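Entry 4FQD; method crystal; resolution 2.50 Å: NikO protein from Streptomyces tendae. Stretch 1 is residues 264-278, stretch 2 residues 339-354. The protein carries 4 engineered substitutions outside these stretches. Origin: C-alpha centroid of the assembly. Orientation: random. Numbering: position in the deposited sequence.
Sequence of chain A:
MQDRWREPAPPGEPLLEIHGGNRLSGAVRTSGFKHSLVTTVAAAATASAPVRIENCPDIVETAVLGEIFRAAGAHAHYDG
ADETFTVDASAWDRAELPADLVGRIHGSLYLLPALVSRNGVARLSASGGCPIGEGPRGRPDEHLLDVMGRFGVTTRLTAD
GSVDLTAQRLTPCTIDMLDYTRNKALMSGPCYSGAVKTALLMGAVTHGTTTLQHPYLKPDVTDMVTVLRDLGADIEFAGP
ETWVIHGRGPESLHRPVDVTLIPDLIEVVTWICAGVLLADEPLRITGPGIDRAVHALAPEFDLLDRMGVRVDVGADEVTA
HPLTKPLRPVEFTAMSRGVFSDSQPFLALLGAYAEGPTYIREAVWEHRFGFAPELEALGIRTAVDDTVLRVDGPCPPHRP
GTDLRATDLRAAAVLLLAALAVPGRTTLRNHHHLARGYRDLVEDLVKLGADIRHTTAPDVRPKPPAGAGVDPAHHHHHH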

ATOM      1  N   ASP A 264     -20.617 -16.309  -0.619  1.00 11.06           N
ATOM      2  CA  ASP A 264     -19.727 -15.727   0.381  1.00 13.82           C
ATOM      3  C   ASP A 264     -18.386 -15.345  -0.234  1.00 12.96           C
ATOM      4  O   ASP A 264     -17.666 -16.196  -0.755  1.00 13.81           O
ATOM      5  CB  ASP A 264     -19.525 -16.692   1.550  1.00 12.42           C
ATOM      6  CG  ASP A 264     -18.914 -16.019   2.764  1.00 16.57           C
ATOM      7  OD1 ASP A 264     -17.681 -15.822   2.783  1.00 18.99           O
ATOM      8  OD2 ASP A 264     -19.669 -15.689   3.704  1.00 14.84           O
ATOM      9  N   LEU A 265     -18.066 -14.056  -0.170  1.00 12.41           N
ATOM     10  CA  LEU A 265     -16.885 -13.509  -0.824  1.00 11.75           C
ATOM     11  C   LEU A 265     -15.588 -14.110  -0.291  1.00 12.61           C
ATOM     12  O   LEU A 265     -14.706 -14.486  -1.060  1.00 13.21           O
ATOM     13  CB  LEU A 265     -16.854 -11.985  -0.674  1.00 12.71           C
ATOM     14  CG  LEU A 265     -18.106 -11.233  -1.129  1.00 16.47           C
ATOM     15  CD1 LEU A 265     -17.906  -9.731  -1.021  1.00 12.67           C
ATOM     16  CD2 LEU A 265     -18.475 -11.621  -2.546  1.00 10.88           C
ATOM     17  N   ILE A 266     -15.479 -14.200   1.029  1.00 10.90           N
ATOM     18  CA  ILE A 266     -14.260 -14.703   1.652  1.00 12.45           C
ATOM     19  C   ILE A 266     -14.146 -16.220   1.513  1.00 10.90           C
ATOM     20  O   ILE A 266     -13.043 -16.765   1.471  1.00 15.39           O
ATOM     21  CB  ILE A 266     -14.166 -14.290   3.134  1.00 10.95           C
ATOM     22  CG1 ILE A 266     -14.473 -12.799   3.285  1.00 16.12           C
ATOM     23  CG2 ILE A 266     -12.785 -14.600   3.692  1.00 12.46           C
ATOM     24  CD1 ILE A 266     -13.566 -11.903   2.464  1.00 12.53           C
ATOM     25  N   GLU A 267     -15.286 -16.900   1.428  1.00 12.15           N
ATOM     26  CA  GLU A 267     -15.276 -18.341   1.207  1.00 11.02           C
ATOM     27  C   GLU A 267     -14.708 -18.650  -0.173  1.00 12.87           C
ATOM     28  O   GLU A 267     -13.969 -19.619  -0.346  1.00 14.14           O
ATOM     29  CB  GLU A 267     -16.676 -18.939   1.346  1.00 11.81           C
ATOM     30  CG  GLU A 267     -16.696 -20.456   1.216  1.00 15.68           C
ATOM     31  CD  GLU A 267     -18.096 -21.038   1.208  1.00 23.54           C
ATOM     32  OE1 GLU A 267     -19.067 -20.263   1.335  1.00 23.82           O
ATOM     33  OE2 GLU A 267     -18.222 -22.274   1.070  1.00 18.44           O
ATOM     34  N   VAL A 268     -15.057 -17.819  -1.152  1.00 10.36           N
ATOM     35  CA  VAL A 268     -14.526 -17.960  -2.502  1.00 11.45           C
ATOM     36  C   VAL A 268     -13.010 -17.798  -2.488  1.00 12.70           C
ATOM     37  O   VAL A 268     -12.286 -18.606  -3.070  1.00 10.56           O
ATOM     38  CB  VAL A 268     -15.143 -16.931  -3.471  1.00 12.15           C
ATOM     39  CG1 VAL A 268     -14.442 -16.981  -4.822  1.00  5.30           C
ATOM     40  CG2 VAL A 268     -16.634 -17.180  -3.631  1.00  9.52           C
ATOM     41  N   VAL A 269     -12.542 -16.754  -1.810  1.00 10.51           N
ATOM     42  CA  VAL A 269     -11.114 -16.513  -1.644  1.00 12.60           C
ATOM     43  C   VAL A 269     -10.443 -17.712  -0.984  1.00 12.60           C
ATOM     44  O   VAL A 269      -9.377 -18.157  -1.414  1.00  7.61           O
ATOM     45  CB  VAL A 269     -10.854 -15.257  -0.784  1.00 10.04           C
ATOM     46  CG1 VAL A 269      -9.366 -15.099  -0.496  1.00  7.00           C
ATOM     47  CG2 VAL A 269     -11.405 -14.018  -1.471  1.00  6.69           C
ATOM     48  N   THR A 270     -11.088 -18.238   0.053  1.00 11.97           N
ATOM     49  CA  THR A 270     -10.564 -19.370   0.809  1.00 12.25           C
ATOM     50  C   THR A 270     -10.370 -20.604  -0.068  1.00 10.26           C
ATOM     51  O   THR A 270      -9.351 -21.286   0.025  1.00 13.88           O
ATOM     52  CB  THR A 270     -11.487 -19.728   1.991  1.00 11.47           C
ATOM     53  OG1 THR A 270     -11.672 -18.576   2.822  1.00 10.70           O
ATOM     54  CG2 THR A 270     -10.887 -20.854   2.818  1.00 10.37           C
ATOM     55  N   TRP A 271     -11.349 -20.883  -0.922  1.00 10.34           N
ATOM     56  CA  TRP A 271     -11.285 -22.058  -1.784  1.00 12.38           C
ATOM     57  C   TRP A 271     -10.297 -21.890  -2.935  1.00 11.96           C
ATOM     58  O   TRP A 271      -9.668 -22.857  -3.366  1.00 13.28           O
ATOM     59  CB  TRP A 271     -12.674 -22.422  -2.315  1.00 10.68           C
ATOM     60  CG  TRP A 271     -13.570 -23.012  -1.274  1.00 17.25           C
ATOM     61  CD1 TRP A 271     -14.761 -22.510  -0.836  1.00 16.40           C
ATOM     62  CD2 TRP A 271     -13.343 -24.214  -0.529  1.00 18.15           C
ATOM     63  NE1 TRP A 271     -15.292 -23.329   0.132  1.00 21.29           N
ATOM     64  CE2 TRP A 271     -14.439 -24.382   0.339  1.00 14.86           C
ATOM     65  CE3 TRP A 271     -12.319 -25.168  -0.513  1.00 14.00           C
ATOM     66  CZ2 TRP A 271     -14.543 -25.461   1.212  1.00 17.99           C
ATOM     67  CZ3 TRP A 271     -12.423 -26.238   0.353  1.00 16.18           C
ATOM     68  CH2 TRP A 271     -13.527 -26.377   1.204  1.00 19.76           C
ATOM     69  N   ILE A 272     -10.168 -20.665  -3.432  1.00 12.38           N
ATOM     70  CA  ILE A 272      -9.184 -20.367  -4.466  1.00 10.78           C
ATOM     71  C   ILE A 272      -7.781 -20.582  -3.906  1.00 13.80           C
ATOM     72  O   ILE A 272      -6.919 -21.164  -4.567  1.00 12.46           O
ATOM     73  CB  ILE A 272      -9.327 -18.924  -4.988  1.00 10.73           C
ATOM     74  CG1 ILE A 272     -10.642 -18.767  -5.757  1.00 11.85           C
ATOM     75  CG2 ILE A 272      -8.153 -18.556  -5.881  1.00  8.08           C
ATOM     76  CD1 ILE A 272     -10.910 -17.353  -6.228  1.00  9.81           C
ATOM     77  N   CYS A 273      -7.567 -20.120  -2.677  1.00 11.26           N
ATOM     78  CA  CYS A 273      -6.298 -20.319  -1.989  1.00 12.74           C
ATOM     79  C   CYS A 273      -6.018 -21.805  -1.790  1.00 13.94           C
ATOM     80  O   CYS A 273      -4.886 -22.261  -1.953  1.00 12.01           O
ATOM     81  CB  CYS A 273      -6.307 -19.601  -0.638  1.00 11.47           C
ATOM     82  SG  CYS A 273      -4.823 -19.866   0.362  1.00 17.14           S
ATOM     83  N   ALA A 274      -7.059 -22.553  -1.444  1.00 13.03           N
ATOM     84  CA  ALA A 274      -6.935 -23.988  -1.217  1.00 10.95           C
ATOM     85  C   ALA A 274      -6.661 -24.743  -2.515  1.00 16.10           C
ATOM     86  O   ALA A 274      -5.821 -25.641  -2.553  1.00 12.52           O
ATOM     87  CB  ALA A 274      -8.189 -24.527  -0.542  1.00 11.86           C
ATOM     88  N   GLY A 275      -7.376 -24.374  -3.574  1.00 13.30           N
ATOM     89  CA  GLY A 275      -7.221 -25.023  -4.864  1.00 12.24           C
ATOM     90  C   GLY A 275      -5.844 -24.828  -5.470  1.00 14.51           C
ATOM     91  O   GLY A 275      -5.290 -25.740  -6.083  1.00 15.38           O
ATOM     92  N   VAL A 276      -5.288 -23.635  -5.295  1.00 13.49           N
ATOM     93  CA  VAL A 276      -3.975 -23.309  -5.842  1.00 13.87           C
ATOM     94  C   VAL A 276      -2.855 -24.062  -5.122  1.00 12.45           C
ATOM     95  O   VAL A 276      -1.903 -24.528  -5.751  1.00 10.03           O
ATOM     96  CB  VAL A 276      -3.708 -21.785  -5.782  1.00 10.65           C
ATOM     97  CG1 VAL A 276      -2.246 -21.474  -6.058  1.00  9.96           C
ATOM     98  CG2 VAL A 276      -4.604 -21.050  -6.767  1.00 10.41           C
ATOM     99  N   LEU A 277      -2.985 -24.201  -3.807  1.00 12.59           N
ATOM    100  CA  LEU A 277      -1.897 -24.727  -2.987  1.00 10.71           C
ATOM    101  C   LEU A 277      -2.049 -26.190  -2.567  1.00 12.70           C
ATOM    102  O   LEU A 277      -1.059 -26.848  -2.252  1.00 14.05           O
ATOM    103  CB  LEU A 277      -1.710 -23.857  -1.741  1.00  9.71           C
ATOM    104  CG  LEU A 277      -1.412 -22.377  -1.989  1.00 13.03           C
ATOM    105  CD1 LEU A 277      -1.249 -21.632  -0.673  1.00  8.15           C
ATOM    106  CD2 LEU A 277      -0.176 -22.217  -2.861  1.00 10.85           C
ATOM    107  N   LEU A 278      -3.277 -26.701  -2.562  1.00 12.61           N
ATOM    108  CA  LEU A 278      -3.526 -28.033  -2.011  1.00 12.48           C
ATOM    109  C   LEU A 278      -4.056 -29.054  -3.017  1.00 12.57           C
ATOM    110  O   LEU A 278      -3.951 -30.259  -2.791  1.00 20.48           O
ATOM    111  CB  LEU A 278      -4.472 -27.945  -0.809  1.00 11.36           C
ATOM    112  CG  LEU A 278      -4.026 -27.023   0.328  1.00 11.96           C
ATOM    113  CD1 LEU A 278      -5.070 -26.991   1.435  1.00 12.51           C
ATOM    114  CD2 LEU A 278      -2.669 -27.448   0.872  1.00  9.44           C
ATOM    115  N   VAL A 339      -9.085  -4.235  -1.323  1.00 11.11           N
ATOM    116  CA  VAL A 339      -9.000  -5.612  -0.855  1.00 12.68           C
ATOM    117  C   VAL A 339      -9.589  -5.754   0.545  1.00 13.77           C
ATOM    118  O   VAL A 339      -9.289  -4.959   1.435  1.00 12.39           O
ATOM    119  CB  VAL A 339      -7.541  -6.105  -0.840  1.00 12.55           C
ATOM    120  CG1 VAL A 339      -7.467  -7.545  -0.354  1.00 12.59           C
ATOM    121  CG2 VAL A 339      -6.931  -5.975  -2.223  1.00 15.63           C
ATOM    122  N   PHE A 340     -10.432  -6.767   0.728  1.00 14.98           N
ATOM    123  CA  PHE A 340     -11.024  -7.049   2.031  1.00 12.68           C
ATOM    124  C   PHE A 340      -9.959  -7.352   3.076  1.00 14.55           C
ATOM    125  O   PHE A 340      -8.880  -7.849   2.755  1.00 15.23           O
ATOM    126  CB  PHE A 340     -11.996  -8.226   1.941  1.00 14.24           C
ATOM    127  CG  PHE A 340     -13.373  -7.844   1.490  1.00 15.98           C
ATOM    128  CD1 PHE A 340     -14.235  -7.180   2.347  1.00 12.46           C
ATOM    129  CD2 PHE A 340     -13.814  -8.164   0.216  1.00 15.14           C
ATOM    130  CE1 PHE A 340     -15.506  -6.831   1.939  1.00 15.86           C
ATOM    131  CE2 PHE A 340     -15.084  -7.817  -0.197  1.00 17.47           C
ATOM    132  CZ  PHE A 340     -15.932  -7.151   0.666  1.00 17.42           C
ATOM    133  N   SER A 341     -10.273  -7.053   4.329  1.00 17.96           N
ATOM    134  CA  SER A 341      -9.362  -7.327   5.427  1.00 14.71           C
ATOM    135  C   SER A 341      -9.303  -8.829   5.698  1.00 18.33           C
ATOM    136  O   SER A 341      -8.281  -9.354   6.135  1.00 19.43           O
ATOM    137  CB  SER A 341      -9.813  -6.578   6.680  1.00 13.97           C
ATOM    138  OG  SER A 341      -8.782  -6.545   7.651  1.00 22.41           O
ATOM    139  N   ASP A 342     -10.409  -9.512   5.424  1.00 20.21           N
ATOM    140  CA  ASP A 342     -10.505 -10.951   5.643  1.00 22.86           C
ATOM    141  C   ASP A 342      -9.792 -11.747   4.554  1.00 18.38           C
ATOM    142  O   ASP A 342      -9.490 -12.927   4.735  1.00 19.37           O
ATOM    143  CB  ASP A 342     -11.970 -11.385   5.724  1.00 22.44           C
ATOM    144  CG  ASP A 342     -12.655 -10.889   6.980  1.00 30.23           C
ATOM    145  OD1 ASP A 342     -11.990 -10.831   8.035  1.00 32.16           O
ATOM    146  OD2 ASP A 342     -13.857 -10.557   6.915  1.00 38.62           O
ATOM    147  N   SER A 343      -9.528 -11.099   3.423  1.00 15.46           N
ATOM    148  CA  SER A 343      -8.877 -11.760   2.297  1.00 14.68           C
ATOM    149  C   SER A 343      -7.362 -11.790   2.471  1.00 16.60           C
ATOM    150  O   SER A 343      -6.681 -12.675   1.953  1.00 16.83           O
ATOM    151  CB  SER A 343      -9.239 -11.058   0.986  1.00 13.27           C
ATOM    152  OG  SER A 343     -10.640 -11.070   0.769  1.00 22.76           O
ATOM    153  N   GLN A 344      -6.849 -10.816   3.213  1.00 17.31           N
ATOM    154  CA  GLN A 344      -5.410 -10.659   3.423  1.00 14.05           C
ATOM    155  C   GLN A 344      -4.648 -11.879   3.987  1.00 13.89           C
ATOM    156  O   GLN A 344      -3.548 -12.173   3.519  1.00 14.34           O
ATOM    157  CB  GLN A 344      -5.133  -9.387   4.239  1.00 13.10           C
ATOM    158  CG  GLN A 344      -4.161  -9.559   5.385  1.00 21.13           C
ATOM    159  CD  GLN A 344      -4.720  -9.034   6.690  1.00 32.73           C
ATOM    160  OE1 GLN A 344      -4.621  -9.688   7.727  1.00 43.45           O
ATOM    161  NE2 GLN A 344      -5.309  -7.843   6.648  1.00 27.58           N
ATOM    162  N   PRO A 345      -5.215 -12.591   4.983  1.00 14.09           N
ATOM    163  CA  PRO A 345      -4.465 -13.747   5.492  1.00 12.33           C
ATOM    164  C   PRO A 345      -4.225 -14.833   4.442  1.00 14.22           C
ATOM    165  O   PRO A 345      -3.173 -15.474   4.451  1.00 15.29           O
ATOM    166  CB  PRO A 345      -5.370 -14.290   6.604  1.00 11.87           C
ATOM    167  CG  PRO A 345      -6.171 -13.123   7.039  1.00 12.80           C
ATOM    168  CD  PRO A 345      -6.419 -12.329   5.794  1.00 15.62           C
ATOM    169  N   PHE A 346      -5.188 -15.032   3.549  1.00 10.12           N
ATOM    170  CA  PHE A 346      -5.059 -16.045   2.510  1.00 13.04           C
ATOM    171  C   PHE A 346      -4.076 -15.607   1.429  1.00 12.99           C
ATOM    172  O   PHE A 346      -3.412 -16.434   0.806  1.00 15.96           O
ATOM    173  CB  PHE A 346      -6.424 -16.363   1.903  1.00  9.20           C
ATOM    174  CG  PHE A 346      -7.454 -16.765   2.918  1.00 12.90           C
ATOM    175  CD1 PHE A 346      -7.483 -18.056   3.418  1.00 11.82           C
ATOM    176  CD2 PHE A 346      -8.386 -15.851   3.377  1.00 10.57           C
ATOM    177  CE1 PHE A 346      -8.426 -18.429   4.356  1.00 14.98           C
ATOM    178  CE2 PHE A 346      -9.333 -16.217   4.314  1.00 12.28           C
ATOM    179  CZ  PHE A 346      -9.353 -17.508   4.804  1.00 16.97           C
ATOM    180  N   LEU A 347      -3.984 -14.299   1.216  1.00 13.24           N
ATOM    181  CA  LEU A 347      -3.030 -13.747   0.266  1.00  9.34           C
ATOM    182  C   LEU A 347      -1.618 -13.818   0.837  1.00 12.85           C
ATOM    183  O   LEU A 347      -0.639 -13.911   0.095  1.00 10.76           O
ATOM    184  CB  LEU A 347      -3.398 -12.304  -0.079  1.00  9.61           C
ATOM    185  CG  LEU A 347      -4.771 -12.134  -0.733  1.00 12.41           C
ATOM    186  CD1 LEU A 347      -5.111 -10.665  -0.911  1.00 14.83           C
ATOM    187  CD2 LEU A 347      -4.816 -12.862  -2.066  1.00 12.31           C
ATOM    188  N   ALA A 348      -1.523 -13.774   2.161  1.00 11.53           N
ATOM    189  CA  ALA A 348      -0.243 -13.901   2.845  1.00 10.48           C
ATOM    190  C   ALA A 348       0.308 -15.311   2.672  1.00 12.11           C
ATOM    191  O   ALA A 348       1.507 -15.499   2.475  1.00 15.09           O
ATOM    192  CB  ALA A 348      -0.393 -13.567   4.320  1.00  9.19           C
ATOM    193  N   LEU A 349      -0.578 -16.298   2.748  1.00  8.32           N
ATOM    194  CA  LEU A 349      -0.188 -17.691   2.568  1.00 12.86           C
ATOM    195  C   LEU A 349       0.269 -17.941   1.135  1.00 13.32           C
ATOM    196  O   LEU A 349       1.231 -18.673   0.900  1.00 14.32           O
ATOM    197  CB  LEU A 349      -1.346 -18.624   2.927  1.00 10.89           C
ATOM    198  CG  LEU A 349      -1.086 -20.124   2.779  1.00  9.62           C
ATOM    199  CD1 LEU A 349       0.148 -20.538   3.566  1.00  6.81           C
ATOM    200  CD2 LEU A 349      -2.301 -20.922   3.224  1.00  8.53           C
ATOM    201  N   LEU A 350      -0.426 -17.328   0.181  1.00 12.10           N
ATOM    202  CA  LEU A 350      -0.049 -17.424  -1.223  1.00 11.69           C
ATOM    203  C   LEU A 350       1.302 -16.761  -1.463  1.00 11.85           C
ATOM    204  O   LEU A 350       2.068 -17.187  -2.327  1.00 11.92           O
ATOM    205  CB  LEU A 350      -1.112 -16.774  -2.112  1.00 10.50           C
ATOM    206  CG  LEU A 350      -2.448 -17.507  -2.242  1.00 12.98           C
ATOM    207  CD1 LEU A 350      -3.462 -16.645  -2.976  1.00 12.31           C
ATOM    208  CD2 LEU A 350      -2.258 -18.836  -2.957  1.00 10.94           C
ATOM    209  N   GLY A 351       1.588 -15.719  -0.687  1.00  9.51           N
ATOM    210  CA  GLY A 351       2.845 -15.003  -0.797  1.00  9.30           C
ATOM    211  C   GLY A 351       4.037 -15.847  -0.389  1.00 13.37           C
ATOM    212  O   GLY A 351       5.163 -15.597  -0.820  1.00 11.56           O
ATOM    213  N   ALA A 352       3.787 -16.855   0.442  1.00 11.21           N
ATOM    214  CA  ALA A 352       4.837 -17.764   0.887  1.00 13.28           C
ATOM    215  C   ALA A 352       5.330 -18.637  -0.263  1.00 12.44           C
ATOM    216  O   ALA A 352       6.401 -19.236  -0.185  1.00  9.14           O
ATOM    217  CB  ALA A 352       4.340 -18.628   2.036  1.00 11.00           C
ATOM    218  N   TYR A 353       4.538 -18.702  -1.328  1.00 10.79           N
ATOM    219  CA  TYR A 353       4.889 -19.488  -2.504  1.00 10.32           C
ATOM    220  C   TYR A 353       5.377 -18.594  -3.637  1.00 12.71           C
ATOM    221  O   TYR A 353       5.710 -19.075  -4.721  1.00 15.33           O
ATOM    222  CB  TYR A 353       3.693 -20.322  -2.964  1.00 10.45           C
ATOM    223  CG  TYR A 353       3.326 -21.441  -2.015  1.00 10.37           C
ATOM    224  CD1 TYR A 353       2.596 -21.188  -0.861  1.00  8.88           C
ATOM    225  CD2 TYR A 353       3.704 -22.751  -2.278  1.00 10.16           C
ATOM    226  CE1 TYR A 353       2.258 -22.208   0.009  1.00 13.06           C
ATOM    227  CE2 TYR A 353       3.369 -23.778  -1.415  1.00 13.27           C
ATOM    228  CZ  TYR A 353       2.646 -23.501  -0.274  1.00 14.70           C
ATOM    229  OH  TYR A 353       2.311 -24.520   0.587  1.00 13.50           O
ATOM    230  N   ALA A 354       5.418 -17.290  -3.383  1.00 11.45           N
ATOM    231  CA  ALA A 354       5.911 -16.334  -4.365  1.00 11.85           C
ATOM    232  C   ALA A 354       7.414 -16.138  -4.209  1.00 12.79           C
ATOM    233  O   ALA A 354       7.957 -16.309  -3.119  1.00 13.89           O
ATOM    234  CB  ALA A 354       5.186 -15.005  -4.222  1.00 12.04           C
TER

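Two helices, one from L265 onward in one stretch and one that includes P345 to L350 in the other, run nearly parallel, their axes inclined by 13° and 9.7 Å apart at closest approach. No hydrogen bond crosses between them, so side-chain packing holds the pair together, while backbone groups bond within each helix, and several polar side chains find partners in their own stretch or elsewhere in the structure. D264 caps the first helix: its OD1 accepts from E267 N at 3.0 Å, satisfying a first-turn amide with no helical carbonyl partner.

The centre is a knob-into-hole arrangement. F346 fills a pocket formed by I266, V269, T270 and C273, residues on successive turns of one helical face. T270 OG1 lies over one face of the ring, 3.2 Å from F346 CZ, and donates to I266 O at 2.6 Å, so its polarity is met even against an aromatic neighbour. Compact C273 fits where the backbones are close, its CB 4.1 Å from F346 CB.

Apolar contacts extend the seam. L277 CD1 meets L350 CD2 at 3.7 Å and L349 CG at 3.8 Å; branched, apolar leucine ends fill the space between the helices without leaving polar groups unsatisfied. At the other end, L265 CD1 reaches F340 CE2 at 3.5 Å.

L277 also makes a CH-pi contact: its CD2 sits 3.6 Å from the Y353 ring centroid, over the face, where weakly polarized C-H groups can meet the pi cloud.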